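Local coordinates for protein lantibiotic dehydratase (Microbispora corallina, PDB 5EHK) that probably dehydrates serine and threonine residues of the NAI-107 precursor peptide in a tRNA-dependent manner during lantibiotic biosynthesis, at residues Leu178-Arg183 against Arg357-His362; Met174-Ser179 against Ala325-Val330; Glu351-Thr356 against Asp363-Val368; Pro287-Asp292 against Phe572-Gly577; Gly270-Met275 against Glu279-Ala284. All blocks are in the same frame, centred on the assembly; numbering follows the deposited sequence.

Following the chain from the N terminus, helix 174-185 is where contacts 1 and 2 both start. Contact 2 closes a long loop from it to helix 318-339, and contact 1 a slightly longer one to the end of helix 346-359. Contact 5 is a short turn-back from helix 267-278 into strand 281-283, falling within both of these loops. Contact 4 opens just after it and runs on to residues 572-577, crossing contacts 1 and 2. Its loop encloses contact 3, where strand 366-379 turns back along helix 346-359 and which itself crosses contact 1. Contacts 1, 2 and 3 gather three helices and a strand, while contact 4 joins the loop after strand 281-283 to strand 566-572.

Contact 1. Residues Leu178-Arg183 against Arg357-His362; sequences LSAVHR and RRVHPH
At the edge of the Arg183 guanidinium, near its plane, sits the carbonyl oxygen of Val359; the flat imidazole of His360 meets helix 174-185 at an oblique tilt, its CD2 4.2 Å from CB of Ser179. The guanidinium contact is a weak hydrogen bond. NH1 of Arg183 comes within 3.0 Å of O of Val359, yet the N-H is bent well off the line at 125°. Arg183 gets there by running out nearly straight from its helix and then bending at chi3 (57°), which swings the guanidinium across to helix 346-359. One turn back along the helix, the methyl of Ala180 touches the Val359 branch that faces it, CB to CG1 at 4.3 Å. Leu323 and Ala326 of helix 318-339 and Trp176 close in on Val359 from elsewhere, so this small apolar patch belongs to a three-helix junction. Val359 is the last helical residue before His360 leaves the helix. Its carbonyl lies at the C-terminal end, where the helix dipole would make it somewhat more negative and a cation probably welcome. The chemistry is therefore a modest, bent, probably mainly electrostatic clasp on the solvent side, laid over a small hydrophobic contact that is buried.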
# COMPACT_ATOMS: atom_id res chain seq x y z
N LEU A 178 15.84 -14.11 -38.33
CA LEU A 178 16.15 -12.69 -38.25
C LEU A 178 17.64 -12.39 -38.43
O LEU A 178 17.99 -11.38 -39.04
CB LEU A 178 15.58 -12.07 -36.96
CG LEU A 178 14.06 -11.85 -37.00
CD1 LEU A 178 13.48 -11.59 -35.62
CD2 LEU A 178 13.66 -10.74 -37.97
N SER A 179 18.51 -13.27 -37.94
CA SER A 179 19.95 -13.12 -38.20
C SER A 179 20.27 -12.99 -39.69
O SER A 179 21.14 -12.21 -40.09
CB SER A 179 20.77 -14.26 -37.57
OG SER A 179 20.90 -14.06 -36.17
N ALA A 180 19.56 -13.77 -40.51
CA ALA A 180 19.73 -13.72 -41.95
C ALA A 180 19.08 -12.49 -42.59
O ALA A 180 19.63 -11.90 -43.52
CB ALA A 180 19.21 -15.00 -42.59
N VAL A 181 17.90 -12.12 -42.10
CA VAL A 181 17.17 -10.97 -42.64
C VAL A 181 18.00 -9.71 -42.47
O VAL A 181 18.04 -8.85 -43.35
CB VAL A 181 15.79 -10.79 -41.94
CG1 VAL A 181 15.09 -9.55 -42.46
CG2 VAL A 181 14.90 -12.03 -42.11
N HIS A 182 18.70 -9.64 -41.34
CA HIS A 182 19.63 -8.56 -41.04
C HIS A 182 20.72 -8.45 -42.11
O HIS A 182 21.05 -7.35 -42.55
CB HIS A 182 20.29 -8.80 -39.68
CG HIS A 182 19.36 -8.65 -38.53
ND1 HIS A 182 19.71 -9.02 -37.24
CD2 HIS A 182 18.09 -8.19 -38.46
CE1 HIS A 182 18.69 -8.78 -36.43
NE2 HIS A 182 17.70 -8.28 -37.14
N ARG A 183 21.25 -9.60 -42.52
CA ARG A 183 22.33 -9.63 -43.51
C ARG A 183 21.79 -9.19 -44.84
O ARG A 183 22.49 -8.51 -45.60
CB ARG A 183 22.92 -11.04 -43.62
CG ARG A 183 23.86 -11.43 -42.47
CD ARG A 183 24.10 -12.93 -42.43
NE ARG A 183 24.65 -13.46 -43.68
CZ ARG A 183 24.64 -14.75 -44.00
NH1 ARG A 183 24.10 -15.65 -43.19
NH2 ARG A 183 25.17 -15.15 -45.16
N ARG A 357 22.61 -24.61 -40.43
CA ARG A 357 23.90 -24.27 -39.83
C ARG A 357 24.84 -23.61 -40.83
O ARG A 357 25.77 -22.89 -40.45
CB ARG A 357 24.58 -25.52 -39.23
CG ARG A 357 23.89 -26.09 -38.01
CD ARG A 357 24.71 -27.19 -37.36
NE ARG A 357 26.00 -26.71 -36.89
CZ ARG A 357 26.20 -26.09 -35.72
NH1 ARG A 357 25.19 -25.89 -34.89
NH2 ARG A 357 27.42 -25.68 -35.39
N ARG A 358 24.62 -23.90 -42.11
CA ARG A 358 25.40 -23.27 -43.17
C ARG A 358 25.09 -21.78 -43.21
O ARG A 358 25.99 -20.94 -43.22
CB ARG A 358 25.13 -23.94 -44.52
CG ARG A 358 26.28 -24.84 -44.99
CD ARG A 358 25.90 -25.65 -46.21
NE ARG A 358 25.08 -26.81 -45.88
CZ ARG A 358 24.07 -27.25 -46.64
NH1 ARG A 358 23.77 -26.62 -47.77
NH2 ARG A 358 23.37 -28.31 -46.25
N VAL A 359 23.79 -21.49 -43.21
CA VAL A 359 23.30 -20.12 -43.13
C VAL A 359 23.84 -19.45 -41.89
O VAL A 359 24.39 -18.35 -41.96
CB VAL A 359 21.77 -20.12 -43.04
CG1 VAL A 359 21.25 -18.76 -42.61
CG2 VAL A 359 21.17 -20.57 -44.36
N HIS A 360 23.71 -20.13 -40.76
CA HIS A 360 24.21 -19.63 -39.47
C HIS A 360 23.98 -20.70 -38.41
O HIS A 360 22.86 -21.20 -38.25
CB HIS A 360 23.46 -18.36 -39.06
CG HIS A 360 23.84 -17.85 -37.70
ND1 HIS A 360 25.14 -17.56 -37.34
CD2 HIS A 360 23.08 -17.63 -36.59
CE1 HIS A 360 25.17 -17.15 -36.08
NE2 HIS A 360 23.94 -17.19 -35.60
N PRO A 361 25.04 -21.04 -37.66
CA PRO A 361 24.93 -22.08 -36.63
C PRO A 361 24.12 -21.58 -35.44
O PRO A 361 24.58 -20.68 -34.75
CB PRO A 361 26.38 -22.34 -36.23
CG PRO A 361 27.11 -21.08 -36.60
CD PRO A 361 26.43 -20.57 -37.82
N HIS A 362 22.94 -22.15 -35.21
CA HIS A 362 22.13 -21.79 -34.05
C HIS A 362 21.70 -23.00 -33.23
O HIS A 362 21.39 -24.05 -33.79
CB HIS A 362 20.89 -21.01 -34.48
CG HIS A 362 20.19 -20.31 -33.35
ND1 HIS A 362 18.82 -20.30 -33.22
CD2 HIS A 362 20.68 -19.60 -32.31
CE1 HIS A 362 18.49 -19.61 -32.14
NE2 HIS A 362 19.60 -19.17 -31.57

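Contact 2. Residues Met174-Ser179 against Ala325-Val330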
# COMPACT_ATOMS: atom_id res chain seq x y z
N MET A 174 12.36 -17.88 -35.43
CA MET A 174 12.38 -16.44 -35.74
C MET A 174 13.71 -15.77 -35.42
O MET A 174 14.20 -14.94 -36.18
CB MET A 174 11.24 -15.70 -35.06
CG MET A 174 9.92 -15.84 -35.76
SD MET A 174 10.00 -15.06 -37.39
CE MET A 174 10.46 -13.40 -36.93
N GLU A 175 14.28 -16.13 -34.28
CA GLU A 175 15.57 -15.60 -33.89
C GLU A 175 16.60 -15.97 -34.94
O GLU A 175 17.39 -15.14 -35.37
CB GLU A 175 15.96 -16.14 -32.51
CG GLU A 175 16.98 -15.29 -31.80
CD GLU A 175 16.95 -15.48 -30.30
OE1 GLU A 175 15.87 -15.84 -29.78
OE2 GLU A 175 17.99 -15.25 -29.64
N TRP A 176 16.55 -17.22 -35.39
CA TRP A 176 17.44 -17.71 -36.45
C TRP A 176 17.21 -16.95 -37.76
O TRP A 176 18.15 -16.40 -38.34
CB TRP A 176 17.29 -19.23 -36.63
CG TRP A 176 18.16 -19.81 -37.73
CD1 TRP A 176 19.48 -20.16 -37.64
CD2 TRP A 176 17.77 -20.09 -39.08
NE1 TRP A 176 19.93 -20.64 -38.84
CE2 TRP A 176 18.90 -20.61 -39.74
CE3 TRP A 176 16.57 -19.96 -39.79
CZ2 TRP A 176 18.87 -20.99 -41.08
CZ3 TRP A 176 16.55 -20.34 -41.11
CH2 TRP A 176 17.68 -20.85 -41.75
N LEU A 177 15.97 -16.92 -38.23
CA LEU A 177 15.65 -16.25 -39.48
C LEU A 177 16.02 -14.77 -39.47
O LEU A 177 16.47 -14.23 -40.49
CB LEU A 177 14.18 -16.40 -39.83
CG LEU A 177 13.78 -15.71 -41.13
CD1 LEU A 177 14.56 -16.31 -42.29
CD2 LEU A 177 12.27 -15.80 -41.36
N LEU A 178 15.84 -14.11 -38.33
CA LEU A 178 16.15 -12.69 -38.25
C LEU A 178 17.64 -12.39 -38.43
O LEU A 178 17.99 -11.38 -39.04
CB LEU A 178 15.58 -12.07 -36.96
CG LEU A 178 14.06 -11.85 -37.00
CD1 LEU A 178 13.48 -11.59 -35.62
CD2 LEU A 178 13.66 -10.74 -37.97
N SER A 179 18.51 -13.27 -37.94
CA SER A 179 19.95 -13.12 -38.20
C SER A 179 20.27 -12.99 -39.69
O SER A 179 21.14 -12.21 -40.09
CB SER A 179 20.77 -14.26 -37.57
OG SER A 179 20.90 -14.06 -36.17
N ALA A 325 20.00 -18.49 -51.58
CA ALA A 325 19.94 -19.89 -51.98
C ALA A 325 20.04 -20.80 -50.75
O ALA A 325 19.25 -21.73 -50.61
CB ALA A 325 21.02 -20.21 -53.01
N ALA A 326 20.97 -20.50 -49.85
CA ALA A 326 21.10 -21.23 -48.58
C ALA A 326 19.81 -21.26 -47.72
O ALA A 326 19.60 -22.17 -46.91
CB ALA A 326 22.25 -20.65 -47.77
N LEU A 327 18.94 -20.27 -47.92
CA LEU A 327 17.67 -20.23 -47.20
C LEU A 327 16.61 -21.04 -47.91
O LEU A 327 15.83 -21.75 -47.27
CB LEU A 327 17.19 -18.78 -47.01
CG LEU A 327 17.90 -17.92 -45.95
CD1 LEU A 327 17.48 -16.47 -46.06
CD2 LEU A 327 17.64 -18.45 -44.55
N ARG A 328 16.59 -20.97 -49.24
CA ARG A 328 15.65 -21.77 -50.04
C ARG A 328 15.92 -23.27 -49.88
O ARG A 328 15.04 -24.09 -50.11
CB ARG A 328 15.76 -21.41 -51.52
CG ARG A 328 15.50 -19.96 -51.82
CD ARG A 328 15.46 -19.69 -53.31
NE ARG A 328 15.40 -18.26 -53.58
CZ ARG A 328 15.51 -17.72 -54.78
NH1 ARG A 328 15.67 -18.48 -55.85
NH2 ARG A 328 15.46 -16.40 -54.90
N GLU A 329 17.15 -23.61 -49.51
CA GLU A 329 17.52 -25.00 -49.31
C GLU A 329 16.85 -25.49 -48.04
O GLU A 329 16.31 -26.59 -47.99
CB GLU A 329 19.04 -25.17 -49.18
CG GLU A 329 19.50 -26.62 -49.42
CD GLU A 329 21.01 -26.82 -49.31
OE1 GLU A 329 21.79 -25.97 -49.81
OE2 GLU A 329 21.43 -27.83 -48.70
N VAL A 330 16.87 -24.63 -47.02
CA VAL A 330 16.28 -24.95 -45.74
C VAL A 330 14.78 -25.08 -45.90
O VAL A 330 14.16 -25.97 -45.33
CB VAL A 330 16.60 -23.88 -44.71
CG1 VAL A 330 15.69 -24.03 -43.48
CG2 VAL A 330 18.08 -23.94 -44.32
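Trp176 carries the tight part of this contact, with the six-membered end of its indole pushed between two residues of helix 318-339. Its CH2 lies 3.7 Å from CD2 of Leu327 and 4.0 Å from CG2 of Val330, both methyls meeting the ring obliquely. With CG anti to the backbone N (chi1 179°), the indole extends across the gap; it slides past Leu327 in the opposite sense and meets Val330 coming the other way. Its NE1 is turned to the carbonyls of His360 and Thr356, hydrogen bonds that probably help fix the rotation of the ring. Leu177 adds a looser touch, CD1 to CD2 of Leu327 at 4.4 Å, and packs on Pro294, Leu295 and Val298 of helix 294-306. On the outer side of helix 318-339 lie Ala325 and Arg328, both exposed, the arginine paired with Glu306. The axes of 174-179 and 325-330 approach to 12.6 Å at 156°, so this is near-antiparallel helix-helix packing, bridged mainly by one aromatic side chain inside a helical bundle.

Contact 3. Residues Glu351-Thr356 against Asp363-Val368; sequences ELIQST and DTPLHV
Apolar contacts do most of the work. Leu352 and Leu366 cross obliquely, CG of Leu352 resting 3.8 Å from CD2 of Leu366. Ile353 reaches the same leucine with its outermost carbon, CD1 to CD1 of Leu366 at 3.9 Å, and just brushes CG of Pro365 at 4.4 Å. The fork of Leu366 is thus held between two consecutive helical side chains: CD2 packs on Leu352, while CD1 sits between Leu352 and Ile353.

The one side-chain hydrogen bond here stays within the helix. OG1 of Thr356, placed between its own backbone N and carbonyl carbon (chi1 71°), hydrogen-bonds to O of Ile353 one turn back, at 2.5 Å, lying in the carbonyl plane on a lone pair. The same hydroxyl oxygen also packs against the proline ring, OG1 of Thr356 to CG of Pro365 at 3.5 Å, a van der Waals contact at about a right angle.

Helix 346-359 therefore lies over the start of strand 366-379, after the chain has reversed through the intervening loop; the axes of 351-356 and 366-368 come within 11.3 Å, at 146°. Thr170 of the antiparallel strand 167-172 touches both Leu352 and Leu366, and Val330 of helix 318-339 packs on Thr356.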
# COMPACT_ATOMS: atom_id res chain seq x y z
N GLU A 351 19.68 -33.56 -41.68
CA GLU A 351 19.90 -32.91 -42.97
C GLU A 351 19.37 -31.48 -42.99
O GLU A 351 19.97 -30.59 -43.60
CB GLU A 351 19.28 -33.75 -44.10
CG GLU A 351 20.25 -34.80 -44.68
CD GLU A 351 19.59 -35.86 -45.56
OE1 GLU A 351 18.34 -35.96 -45.55
OE2 GLU A 351 20.33 -36.60 -46.24
N LEU A 352 18.25 -31.25 -42.31
CA LEU A 352 17.72 -29.90 -42.19
C LEU A 352 18.62 -29.07 -41.28
O LEU A 352 18.90 -27.91 -41.57
CB LEU A 352 16.28 -29.95 -41.66
CG LEU A 352 15.44 -28.68 -41.50
CD1 LEU A 352 15.62 -27.72 -42.67
CD2 LEU A 352 13.98 -29.06 -41.39
N ILE A 353 19.10 -29.68 -40.21
CA ILE A 353 19.91 -28.97 -39.21
C ILE A 353 21.18 -28.35 -39.78
O ILE A 353 21.38 -27.14 -39.69
CB ILE A 353 20.29 -29.87 -38.01
CG1 ILE A 353 19.05 -30.26 -37.22
CG2 ILE A 353 21.29 -29.15 -37.10
CD1 ILE A 353 18.37 -29.10 -36.60
N GLN A 354 22.06 -29.16 -40.37
CA GLN A 354 23.34 -28.62 -40.82
C GLN A 354 23.13 -27.63 -41.98
O GLN A 354 23.93 -26.72 -42.19
CB GLN A 354 24.37 -29.72 -41.16
CG GLN A 354 24.50 -30.07 -42.65
CD GLN A 354 23.23 -30.69 -43.23
OE1 GLN A 354 22.34 -31.09 -42.48
NE2 GLN A 354 23.14 -30.75 -44.56
N SER A 355 22.03 -27.81 -42.72
CA SER A 355 21.66 -26.87 -43.78
C SER A 355 21.46 -25.47 -43.21
O SER A 355 22.04 -24.49 -43.69
CB SER A 355 20.40 -27.37 -44.52
OG SER A 355 20.06 -26.51 -45.59
N THR A 356 20.62 -25.38 -42.18
CA THR A 356 20.44 -24.15 -41.43
C THR A 356 21.75 -23.67 -40.80
O THR A 356 21.95 -22.48 -40.64
CB THR A 356 19.37 -24.31 -40.30
OG1 THR A 356 19.89 -25.15 -39.25
CG2 THR A 356 18.07 -24.91 -40.85
N ASP A 363 21.64 -22.82 -31.91
CA ASP A 363 21.26 -23.90 -31.00
C ASP A 363 19.88 -24.51 -31.30
O ASP A 363 19.69 -25.73 -31.20
CB ASP A 363 21.26 -23.41 -29.55
CG ASP A 363 22.64 -23.38 -28.95
OD1 ASP A 363 23.60 -23.76 -29.65
OD2 ASP A 363 22.76 -22.99 -27.76
N THR A 364 18.92 -23.66 -31.64
CA THR A 364 17.56 -24.10 -31.90
C THR A 364 16.95 -23.33 -33.06
O THR A 364 16.19 -22.40 -32.84
CB THR A 364 16.66 -23.84 -30.68
OG1 THR A 364 17.02 -22.58 -30.11
CG2 THR A 364 16.85 -24.92 -29.63
N PRO A 365 17.30 -23.71 -34.29
CA PRO A 365 16.89 -22.99 -35.50
C PRO A 365 15.57 -23.52 -36.06
O PRO A 365 15.13 -23.06 -37.12
CB PRO A 365 18.00 -23.33 -36.48
CG PRO A 365 18.34 -24.73 -36.12
CD PRO A 365 18.22 -24.81 -34.61
N LEU A 366 14.95 -24.49 -35.39
CA LEU A 366 13.68 -25.02 -35.89
C LEU A 366 12.56 -24.93 -34.87
O LEU A 366 12.76 -25.03 -33.66
CB LEU A 366 13.82 -26.49 -36.33
CG LEU A 366 14.84 -26.96 -37.36
CD1 LEU A 366 14.68 -28.45 -37.49
CD2 LEU A 366 14.62 -26.30 -38.69
N HIS A 367 11.35 -24.76 -35.38
CA HIS A 367 10.15 -24.85 -34.58
C HIS A 367 9.22 -25.87 -35.23
O HIS A 367 8.92 -25.79 -36.42
CB HIS A 367 9.46 -23.49 -34.43
CG HIS A 367 8.18 -23.56 -33.64
ND1 HIS A 367 8.16 -23.56 -32.26
CD2 HIS A 367 6.89 -23.65 -34.04
CE1 HIS A 367 6.91 -23.65 -31.85
NE2 HIS A 367 6.12 -23.70 -32.91
N VAL A 368 8.82 -26.87 -34.45
CA VAL A 368 8.03 -27.97 -35.00
C VAL A 368 6.67 -28.05 -34.35
O VAL A 368 6.57 -28.07 -33.14
CB VAL A 368 8.74 -29.35 -34.84
CG1 VAL A 368 7.80 -30.49 -35.21
CG2 VAL A 368 10.02 -29.39 -35.69

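Contact 4. Residues Pro287-Asp292 against Phe572-Gly577; sequences PPLDGD and FIPRSG
The contact joins two loops, the second just leaving strand 566-572 at Phe572; Leu289 adopts left-handed helical backbone angles (phi 55°, psi 53°), and the CA atoms of Leu289 and Phe572 stand 7.8 Å apart. The side chain of Leu289 points toward the other loop, and a single methyl does the touching. CD1 of Leu289 lies 3.7 Å from the carbonyl O of Phe572. It also meets the proline ring at its CD carbon, CD1 of Leu289 to CD of Pro574 at 3.9 Å, and its third neighbour is the end of Ile573, CD1 to CD1 at 4.0 Å. Ile573 can supply that end because its CG1 is anti to the backbone N (chi1 -174°), which carries the chain round toward the leucine although the residue does not start out in that direction. The CB of Phe572 leads away from Leu289, and the residue makes its contact through its carbonyl.

The polar groups look elsewhere. Asp290 bonds to Ser600 through OD2, while its OD1 receives a weak hydrogen bond, 3.4 Å, from N of Asp292, an Asx turn. Arg592 holds the carbonyl of Pro288. On the far side, Ser576 caps the short helix 577-580 with a weak bond to Ala579.

What crosses between these loops is thus hydrocarbon contact alone, apart from one carbonyl oxygen touched by a methyl. The join is nonpolar and therefore without directional bonds, while the nearby polar groups are bonded on their own sides.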
# COMPACT_ATOMS: atom_id res chain seq x y z
N PRO A 287 9.50 -10.68 -41.20
CA PRO A 287 8.23 -11.40 -41.25
C PRO A 287 7.16 -10.64 -40.50
O PRO A 287 7.40 -10.30 -39.34
CB PRO A 287 8.55 -12.72 -40.54
CG PRO A 287 10.05 -12.84 -40.55
CD PRO A 287 10.54 -11.42 -40.47
N PRO A 288 6.02 -10.34 -41.15
CA PRO A 288 4.91 -9.56 -40.57
C PRO A 288 4.23 -10.22 -39.37
O PRO A 288 3.52 -9.54 -38.64
CB PRO A 288 3.91 -9.46 -41.73
CG PRO A 288 4.27 -10.60 -42.65
CD PRO A 288 5.74 -10.75 -42.53
N LEU A 289 4.47 -11.52 -39.17
CA LEU A 289 3.73 -12.31 -38.20
C LEU A 289 2.22 -12.21 -38.43
O LEU A 289 1.44 -11.90 -37.52
CB LEU A 289 4.08 -11.92 -36.76
CG LEU A 289 5.56 -11.86 -36.41
CD1 LEU A 289 5.73 -11.68 -34.93
CD2 LEU A 289 6.28 -13.09 -36.90
N ASP A 290 1.80 -12.49 -39.66
CA ASP A 290 0.38 -12.45 -39.97
C ASP A 290 -0.23 -13.84 -40.15
O ASP A 290 -1.41 -13.96 -40.46
CB ASP A 290 0.13 -11.63 -41.22
CG ASP A 290 0.99 -12.07 -42.39
OD1 ASP A 290 1.67 -13.12 -42.30
OD2 ASP A 290 0.98 -11.34 -43.40
N GLY A 291 0.56 -14.88 -39.94
CA GLY A 291 0.04 -16.23 -40.07
C GLY A 291 0.73 -17.10 -41.11
O GLY A 291 0.70 -18.32 -41.00
N ASP A 292 1.37 -16.48 -42.10
CA ASP A 292 2.16 -17.21 -43.09
C ASP A 292 3.42 -17.80 -42.49
O ASP A 292 3.81 -17.44 -41.38
CB ASP A 292 2.52 -16.29 -44.27
CG ASP A 292 3.13 -17.05 -45.48
OD1 ASP A 292 2.87 -18.28 -45.62
OD2 ASP A 292 3.84 -16.39 -46.30
N PHE A 572 2.34 -7.77 -32.81
CA PHE A 572 3.60 -7.18 -32.34
C PHE A 572 4.78 -8.16 -32.35
O PHE A 572 4.59 -9.38 -32.29
CB PHE A 572 3.43 -6.63 -30.93
CG PHE A 572 3.15 -7.70 -29.93
CD1 PHE A 572 4.19 -8.43 -29.37
CD2 PHE A 572 1.85 -7.99 -29.57
CE1 PHE A 572 3.93 -9.43 -28.47
CE2 PHE A 572 1.58 -8.98 -28.66
CZ PHE A 572 2.62 -9.71 -28.10
N ILE A 573 6.00 -7.64 -32.36
CA ILE A 573 7.14 -8.52 -32.24
C ILE A 573 7.40 -8.86 -30.77
O ILE A 573 7.55 -7.98 -29.94
CB ILE A 573 8.41 -7.93 -32.90
CG1 ILE A 573 9.53 -8.97 -32.87
CG2 ILE A 573 8.83 -6.63 -32.22
CD1 ILE A 573 9.23 -10.22 -33.69
N PRO A 574 7.39 -10.15 -30.44
CA PRO A 574 7.58 -10.43 -29.01
C PRO A 574 9.04 -10.22 -28.58
O PRO A 574 9.93 -10.24 -29.43
CB PRO A 574 7.18 -11.91 -28.89
CG PRO A 574 6.29 -12.17 -30.10
CD PRO A 574 6.87 -11.32 -31.18
N ARG A 575 9.25 -10.02 -27.29
CA ARG A 575 10.56 -9.63 -26.75
C ARG A 575 11.52 -10.82 -26.76
O ARG A 575 12.72 -10.65 -26.94
CB ARG A 575 10.42 -9.07 -25.33
CG ARG A 575 11.60 -8.24 -24.83
CD ARG A 575 12.05 -7.19 -25.87
NE ARG A 575 11.41 -5.88 -25.69
CZ ARG A 575 10.38 -5.42 -26.42
NH1 ARG A 575 9.83 -6.14 -27.40
NH2 ARG A 575 9.91 -4.22 -26.13
N SER A 576 10.99 -12.02 -26.58
CA SER A 576 11.80 -13.23 -26.61
C SER A 576 11.53 -14.07 -27.86
O SER A 576 10.42 -14.08 -28.40
CB SER A 576 11.57 -14.06 -25.35
OG SER A 576 10.54 -15.01 -25.52
N GLY A 577 12.58 -14.76 -28.32
CA GLY A 577 12.52 -15.58 -29.52
C GLY A 577 11.65 -16.81 -29.36
O GLY A 577 11.20 -17.40 -30.35

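Contact 5. Residues Gly270-Met275 against Glu279-Ala284; sequences GLLADM and ELLITA
Met275 O is gripped twice by the chain that follows its helix. N of Leu280 gives a hydrogen bond of 2.9 Å to O of Met275 at 135°, and N of Leu281 a longer but straighter one to the same oxygen, 3.2 Å at 156°. Both donors come from the same face of the carbonyl; Leu280 stays fairly near its plane, whereas Leu281 stands well above it, 66° out. Glu279, just before them, has positive phi, and it is this that turns the chain back upon the last turns of helix 267-278.

The reversal drops apolar side chains onto the helix. CB of Leu280 approaches CB of Met275 at 4.2 Å, and Leu281 lays its CD1 only 3.7 Å from CB of Met275, crossing the methionine at a slant. The same methyl also reaches CD2 of Leu272, one turn back, at 4.1 Å, so Leu281 bridges side chains one turn apart. Farther out, Ile240 of helix 235-243 packs on both Leu272 and Met275, and Leu253 on Leu272.

The bond from Leu280 N to Met275 O spans six residues, with positive phi in the residue before Leu280 and a hydrophobic contact between the bonded pair, consistent with a Schellman motif closing the helix. Strand 281-283 then pairs antiparallel with strand 195-198. Three helices on a small three-stranded sheet are consistent with the winged helix-turn-helix leader-recognition domain of related lantibiotic dehydratases.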
# COMPACT_ATOMS: atom_id res chain seq x y z
N GLY A 270 22.48 4.74 -47.96
CA GLY A 270 23.25 4.28 -46.81
C GLY A 270 22.68 4.81 -45.51
O GLY A 270 22.89 4.25 -44.42
N LEU A 271 21.93 5.91 -45.61
CA LEU A 271 21.21 6.46 -44.47
C LEU A 271 20.00 5.59 -44.15
O LEU A 271 19.79 5.21 -43.00
CB LEU A 271 20.79 7.91 -44.75
CG LEU A 271 20.35 8.67 -43.50
CD1 LEU A 271 21.22 8.27 -42.31
CD2 LEU A 271 20.40 10.17 -43.73
N LEU A 272 19.21 5.26 -45.18
CA LEU A 272 18.11 4.32 -45.02
C LEU A 272 18.59 3.00 -44.39
O LEU A 272 17.86 2.38 -43.61
CB LEU A 272 17.44 4.03 -46.36
CG LEU A 272 16.75 5.18 -47.09
CD1 LEU A 272 15.91 4.63 -48.23
CD2 LEU A 272 15.89 6.00 -46.17
N ALA A 273 19.82 2.61 -44.72
CA ALA A 273 20.42 1.36 -44.25
C ALA A 273 20.81 1.43 -42.78
O ALA A 273 20.61 0.48 -42.03
CB ALA A 273 21.62 1.01 -45.09
N ASP A 274 21.45 2.52 -42.38
CA ASP A 274 21.76 2.78 -40.96
C ASP A 274 20.48 2.83 -40.13
O ASP A 274 20.44 2.35 -38.99
CB ASP A 274 22.46 4.12 -40.82
CG ASP A 274 23.90 4.05 -41.22
OD1 ASP A 274 24.44 2.93 -41.21
OD2 ASP A 274 24.46 5.12 -41.56
N MET A 275 19.43 3.42 -40.70
CA MET A 275 18.16 3.57 -40.00
C MET A 275 17.48 2.22 -39.83
O MET A 275 16.95 1.92 -38.76
CB MET A 275 17.24 4.54 -40.75
CG MET A 275 17.65 6.00 -40.63
SD MET A 275 16.50 7.05 -41.53
CE MET A 275 16.28 8.36 -40.35
N GLU A 279 16.70 0.12 -36.32
CA GLU A 279 15.28 -0.13 -36.19
C GLU A 279 14.45 1.15 -36.11
O GLU A 279 13.38 1.15 -35.54
CB GLU A 279 14.98 -1.04 -35.00
CG GLU A 279 15.09 -2.50 -35.36
CD GLU A 279 14.75 -3.41 -34.22
OE1 GLU A 279 14.97 -2.99 -33.06
OE2 GLU A 279 14.29 -4.54 -34.47
N LEU A 280 14.97 2.24 -36.67
CA LEU A 280 14.18 3.44 -36.89
C LEU A 280 13.29 3.17 -38.11
O LEU A 280 12.25 3.80 -38.29
CB LEU A 280 15.07 4.65 -37.16
CG LEU A 280 15.98 5.16 -36.04
CD1 LEU A 280 16.38 6.59 -36.31
CD2 LEU A 280 15.30 5.05 -34.72
N LEU A 281 13.74 2.25 -38.96
CA LEU A 281 12.92 1.78 -40.07
C LEU A 281 12.72 0.28 -39.96
O LEU A 281 13.47 -0.41 -39.28
CB LEU A 281 13.53 2.12 -41.42
CG LEU A 281 13.46 3.58 -41.85
CD1 LEU A 281 14.40 3.81 -43.02
CD2 LEU A 281 12.04 3.92 -42.23
N ILE A 282 11.66 -0.20 -40.59
CA ILE A 282 11.34 -1.62 -40.64
C ILE A 282 11.21 -2.02 -42.09
O ILE A 282 10.34 -1.48 -42.79
CB ILE A 282 10.02 -1.91 -39.94
CG1 ILE A 282 10.11 -1.56 -38.45
CG2 ILE A 282 9.63 -3.36 -40.15
CD1 ILE A 282 8.83 -1.78 -37.67
N THR A 283 12.06 -2.94 -42.56
CA THR A 283 12.02 -3.36 -43.97
C THR A 283 10.96 -4.43 -44.14
O THR A 283 10.61 -5.10 -43.16
CB THR A 283 13.39 -3.88 -44.49
OG1 THR A 283 13.68 -5.17 -43.93
CG2 THR A 283 14.51 -2.93 -44.11
N ALA A 284 10.44 -4.57 -45.35
CA ALA A 284 9.43 -5.60 -45.63
C ALA A 284 10.03 -7.00 -45.50
O ALA A 284 9.31 -7.99 -45.35
CB ALA A 284 8.83 -5.40 -47.01